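Periplasmic binding protein (Mycobacterium smegmatis, PDB 4MDY) probably captures an iron-containing solute outside the cytoplasmic membrane and delivers it to an ABC transporter for uptake. Local coordinates at residues A36-E40 with V101-A105; Q41-A46 with F273-S278. All blocks are in the same frame, centred on the assembly; numbering follows the deposited sequence.

In the fold
Both contacts are buried; their first segments are consecutive, 36-40 running into the helix that supplies 41-46, while their second segments lie far apart in the chain. Interaction 1 stays within the first lobe, where the loops after two neighbouring parallel strands are tied by backbone bonds and a buried carboxylate. Interaction 2 brings in the chain returning from the second lobe and mixes one serine-aspartate bond with apolar packing of Ala-46, Pro-276 and Leu-277. The two touch where Thr-39 CG2 packs on the Phe-273 ring and where Val-101 meets Leu-44. Gln-137 of helix 134-144 links them further, hydrogen-bonding both Thr-39 of interaction 1 and Asp-43 of interaction 2.

Interaction 1: A36-E40 with V101-A105; sequences AGLTE and VATNA
Glu-40 reaches across to the turn that follows strand 99-102, and there its OE2 collects the backbone amides of two consecutive residues. The firmer bond comes from Asn-104 N, 2.9 Å from Glu-40 OE2, and it arrives from above the carboxylate plane. Thr-103 N lies 2.8 Å from Glu-40 OE2 but is poorly aimed, at 126°, and makes a weak bond. A bend at chi2 (97°) folds the Glu-40 chain so that its other oxygen, OE1, turns back over its own loop and accepts from Thr-39 N. This buried acid is therefore held at both oxygens by backbone N-H groups, which would favour its ionised form. Glu-40 CG also lies 3.6 Å from Val-101 CG1, as the two side chains run past each other in opposite directions. Helix 134-144 covers this tight side, laying Gln-137 and Ile-141 on Glu-40.

Two backbone bonds join the loops: Ala-36 N to Val-101 O at 2.8 Å, continuing the pairing of the strands, and Leu-38 N to Asn-104 O at 2.9 Å. Between them Gly-37 CA comes within 3.2 Å of Asn-104 O. With CG anti to the backbone N (chi1 -168°), the Asn-104 amide extends to Thr-39, and Asn-104 ND2 donates to Thr-39 OG1 at 2.8 Å, almost in the amide plane; OD1 is taken by Phe-131 N.

The looser side is that of Leu-38, which is partly exposed and meets Asn-104 mainly through CB and CG, with Leu-83 beside it. Both loops leave the C-terminal ends of adjacent parallel strands, 33-35 and 99-102, as in the Rossmann-like lobes of this binding-protein family.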
loop_
_atom_site.group_PDB
_atom_site.type_symbol
_atom_site.label_atom_id
_atom_site.label_comp_id
_atom_site.label_asym_id
_atom_site.label_seq_id
_atom_site.Cartn_x
_atom_site.Cartn_y
_atom_site.Cartn_z
ATOM N N ALA A 36 3.219 -4.473 -13.404
ATOM C CA ALA A 36 1.901 -4.386 -14.019
ATOM C C ALA A 36 0.761 -4.073 -13.027
ATOM O O ALA A 36 -0.380 -3.826 -13.445
ATOM C CB ALA A 36 1.607 -5.668 -14.793
ATOM N N GLY A 37 1.066 -4.059 -11.731
ATOM C CA GLY A 37 0.074 -3.718 -10.713
ATOM C C GLY A 37 0.302 -2.365 -10.060
ATOM O O GLY A 37 1.179 -1.609 -10.455
ATOM N N LEU A 38 -0.473 -2.089 -9.022
ATOM C CA LEU A 38 -0.569 -0.756 -8.453
ATOM C C LEU A 38 0.543 -0.360 -7.489
ATOM O O LEU A 38 0.750 0.834 -7.273
ATOM C CB LEU A 38 -1.934 -0.596 -7.765
ATOM C CG LEU A 38 -3.138 -0.769 -8.700
ATOM C CD1 LEU A 38 -4.449 -0.682 -7.938
ATOM C CD2 LEU A 38 -3.105 0.270 -9.822
ATOM N N THR A 39 1.257 -1.329 -6.909
ATOM C CA THR A 39 2.242 -1.016 -5.856
ATOM C C THR A 39 3.583 -1.767 -5.951
ATOM O O THR A 39 4.499 -1.484 -5.175
ATOM C CB THR A 39 1.647 -1.305 -4.457
ATOM O OG1 THR A 39 1.222 -2.669 -4.398
ATOM C CG2 THR A 39 0.463 -0.391 -4.148
ATOM N N GLU A 40 3.713 -2.697 -6.897
ATOM C CA GLU A 40 4.866 -3.603 -6.961
ATOM C C GLU A 40 6.198 -2.902 -7.210
ATOM O O GLU A 40 7.261 -3.453 -6.881
ATOM C CB GLU A 40 4.655 -4.684 -8.029
ATOM C CG GLU A 40 3.522 -5.650 -7.722
ATOM C CD GLU A 40 2.226 -5.284 -8.408
ATOM O OE1 GLU A 40 1.827 -4.111 -8.301
ATOM O OE2 GLU A 40 1.606 -6.169 -9.045
ATOM N N VAL A 101 5.535 -8.642 -13.285
ATOM C CA VAL A 101 5.050 -8.719 -11.925
ATOM C C VAL A 101 3.641 -8.150 -11.862
ATOM O O VAL A 101 3.422 -6.954 -12.130
ATOM C CB VAL A 101 5.984 -7.977 -10.957
ATOM C CG1 VAL A 101 5.480 -8.114 -9.535
ATOM C CG2 VAL A 101 7.399 -8.524 -11.064
ATOM N N ALA A 102 2.686 -9.018 -11.515
ATOM C CA ALA A 102 1.280 -8.647 -11.478
ATOM C C ALA A 102 0.566 -9.268 -10.281
ATOM O O ALA A 102 -0.378 -10.046 -10.427
ATOM C CB ALA A 102 0.594 -9.028 -12.784
ATOM N N THR A 103 1.016 -8.896 -9.088
ATOM C CA THR A 103 0.435 -9.409 -7.855
ATOM C C THR A 103 -0.712 -8.527 -7.365
ATOM O O THR A 103 -1.562 -8.986 -6.611
ATOM C CB THR A 103 1.502 -9.518 -6.743
ATOM O OG1 THR A 103 2.048 -8.223 -6.472
ATOM C CG2 THR A 103 2.616 -10.445 -7.160
ATOM N N ASN A 104 -0.747 -7.273 -7.826
ATOM C CA ASN A 104 -1.722 -6.282 -7.379
ATOM C C ASN A 104 -2.319 -5.563 -8.589
ATOM O O ASN A 104 -2.292 -4.334 -8.677
ATOM C CB ASN A 104 -1.029 -5.286 -6.443
ATOM C CG ASN A 104 -2.000 -4.383 -5.698
ATOM O OD1 ASN A 104 -3.210 -4.604 -5.687
ATOM N ND2 ASN A 104 -1.462 -3.366 -5.050
ATOM N N ALA A 105 -2.850 -6.360 -9.511
ATOM C CA ALA A 105 -3.257 -5.898 -10.837
ATOM C C ALA A 105 -4.656 -6.379 -11.273
ATOM O O ALA A 105 -5.081 -6.101 -12.398
ATOM C CB ALA A 105 -2.213 -6.347 -11.850
#

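Interaction 2: Q41-A46 with F273-S278; sequences QDDLLA and FASPLS
Helix 41-46 lies against the turn 273-278, with the CA atoms of Asp-42 and Ser-275 6.1 Å apart and those of Asp-43 and Pro-276 at almost the same spacing. The polar link is Ser-275 OG to Asp-42 OD2, 2.7 Å, using the anti lone pair of the carboxylate oxygen. Trp-68 NE1 bonds to that oxygen too, so Asp-42 ties helices 40-46 and 67-73 to the turn.

At the Ala-46 end the chemistry becomes apolar. Ala-46 CB rests 3.8 Å from Leu-277 CG and also meets Pro-276 CB, while Leu-277 CD1 pushes in over Asp-42 O. Asp-43 instead lays a carboxylate against the proline ring, Asp-43 OD1 standing 3.3 Å from Pro-276 CD; its OD2 is bound to Gln-137. At the other end Phe-273 receives Gln-41 NE2 in the plane of its ring, 3.4 Å from Phe-273 CE2, with amide and ring perpendicular. Trp-57 and Trp-66 also meet this ring.

Ala-274, with phi +44°, breaks out of helix 265-273. Placing Ser-275 OG between its backbone N and carbonyl carbon (chi1 84°) lets it accept from Ser-278 N, an ST motif; Ser-278 OG in return accepts from Ser-275 N and also hydrogen-bonds Ala-270 O of helix 265-273. The turn between helices 265-273 and 279-294 is thus where the chain, back from the second lobe, packs on the first in this two-lobed binding-protein fold.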
loop_
_atom_site.group_PDB
_atom_site.type_symbol
_atom_site.label_atom_id
_atom_site.label_comp_id
_atom_site.label_asym_id
_atom_site.label_seq_id
_atom_site.Cartn_x
_atom_site.Cartn_y
_atom_site.Cartn_z
ATOM N N GLN A 41 6.156 -1.705 -7.798
ATOM C CA GLN A 41 7.382 -0.972 -8.066
ATOM C C GLN A 41 8.178 -0.719 -6.792
ATOM O O GLN A 41 9.393 -0.680 -6.844
ATOM C CB GLN A 41 7.128 0.339 -8.833
ATOM C CG GLN A 41 6.452 1.465 -8.063
ATOM C CD GLN A 41 4.942 1.452 -8.183
ATOM O OE1 GLN A 41 4.318 0.393 -8.333
ATOM N NE2 GLN A 41 4.340 2.629 -8.108
ATOM N N ASP A 42 7.499 -0.555 -5.658
ATOM C CA ASP A 42 8.197 -0.316 -4.394
ATOM C C ASP A 42 8.939 -1.567 -3.924
ATOM O O ASP A 42 10.020 -1.469 -3.362
ATOM C CB ASP A 42 7.233 0.155 -3.307
ATOM C CG ASP A 42 6.834 1.623 -3.452
ATOM O OD1 ASP A 42 7.104 2.253 -4.505
ATOM O OD2 ASP A 42 6.232 2.145 -2.490
ATOM N N ASP A 43 8.369 -2.743 -4.158
ATOM C CA ASP A 43 9.068 -3.986 -3.796
ATOM C C ASP A 43 10.313 -4.137 -4.666
ATOM O O ASP A 43 11.400 -4.410 -4.164
ATOM C CB ASP A 43 8.161 -5.208 -3.973
ATOM C CG ASP A 43 6.902 -5.131 -3.126
ATOM O OD1 ASP A 43 6.975 -5.363 -1.894
ATOM O OD2 ASP A 43 5.831 -4.847 -3.705
ATOM N N LEU A 44 10.152 -3.926 -5.973
ATOM C CA LEU A 44 11.267 -4.045 -6.917
ATOM C C LEU A 44 12.390 -3.051 -6.598
ATOM O O LEU A 44 13.561 -3.427 -6.445
ATOM C CB LEU A 44 10.748 -3.863 -8.354
ATOM C CG LEU A 44 9.851 -5.031 -8.797
ATOM C CD1 LEU A 44 9.000 -4.691 -10.011
ATOM C CD2 LEU A 44 10.684 -6.283 -9.065
ATOM N N LEU A 45 12.018 -1.786 -6.456
ATOM C CA LEU A 45 12.988 -0.726 -6.189
ATOM C C LEU A 45 13.691 -0.892 -4.836
ATOM O O LEU A 45 14.865 -0.558 -4.713
ATOM C CB LEU A 45 12.323 0.646 -6.284
ATOM C CG LEU A 45 11.936 1.065 -7.712
ATOM C CD1 LEU A 45 11.068 2.316 -7.668
ATOM C CD2 LEU A 45 13.167 1.285 -8.572
ATOM N N ALA A 46 12.984 -1.425 -3.840
ATOM C CA ALA A 46 13.578 -1.675 -2.525
ATOM C C ALA A 46 14.822 -2.554 -2.620
ATOM O O ALA A 46 15.759 -2.376 -1.848
ATOM C CB ALA A 46 12.560 -2.314 -1.584
ATOM N N PHE A 273 0.226 2.691 -0.137
ATOM C CA PHE A 273 1.175 1.791 -0.785
ATOM C C PHE A 273 1.612 0.630 0.109
ATOM O O PHE A 273 1.878 -0.470 -0.391
ATOM C CB PHE A 273 2.388 2.562 -1.281
ATOM C CG PHE A 273 2.248 3.034 -2.693
ATOM C CD1 PHE A 273 1.399 4.090 -3.004
ATOM C CD2 PHE A 273 2.951 2.412 -3.716
ATOM C CE1 PHE A 273 1.262 4.520 -4.318
ATOM C CE2 PHE A 273 2.810 2.834 -5.023
ATOM C CZ PHE A 273 1.965 3.888 -5.320
ATOM N N ALA A 274 1.694 0.874 1.415
ATOM C CA ALA A 274 1.996 -0.187 2.383
ATOM C C ALA A 274 3.130 -1.086 1.879
ATOM O O ALA A 274 2.981 -2.303 1.774
ATOM C CB ALA A 274 0.743 -1.007 2.650
ATOM N N SER A 275 4.256 -0.467 1.544
ATOM C CA SER A 275 5.356 -1.156 0.885
ATOM C C SER A 275 6.620 -1.158 1.742
ATOM O O SER A 275 6.691 -0.454 2.744
ATOM C CB SER A 275 5.638 -0.473 -0.453
ATOM O OG SER A 275 6.482 0.641 -0.284
ATOM N N PRO A 276 7.635 -1.948 1.346
ATOM C CA PRO A 276 8.923 -1.927 2.055
ATOM C C PRO A 276 9.584 -0.545 2.100
ATOM O O PRO A 276 10.362 -0.257 3.009
ATOM C CB PRO A 276 9.780 -2.896 1.241
ATOM C CG PRO A 276 8.802 -3.847 0.655
ATOM C CD PRO A 276 7.575 -3.040 0.353
ATOM N N LEU A 277 9.284 0.299 1.124
ATOM C CA LEU A 277 9.824 1.650 1.099
ATOM C C LEU A 277 8.873 2.683 1.689
ATOM O O LEU A 277 9.332 3.699 2.210
ATOM C CB LEU A 277 10.209 2.055 -0.328
ATOM C CG LEU A 277 11.346 1.265 -0.973
ATOM C CD1 LEU A 277 11.605 1.778 -2.386
ATOM C CD2 LEU A 277 12.615 1.345 -0.141
ATOM N N SER A 278 7.565 2.442 1.617
ATOM C CA SER A 278 6.603 3.446 2.072
ATOM C C SER A 278 6.337 3.364 3.578
ATOM O O SER A 278 6.138 4.391 4.238
ATOM C CB SER A 278 5.304 3.380 1.265
ATOM O OG SER A 278 4.351 2.491 1.810
#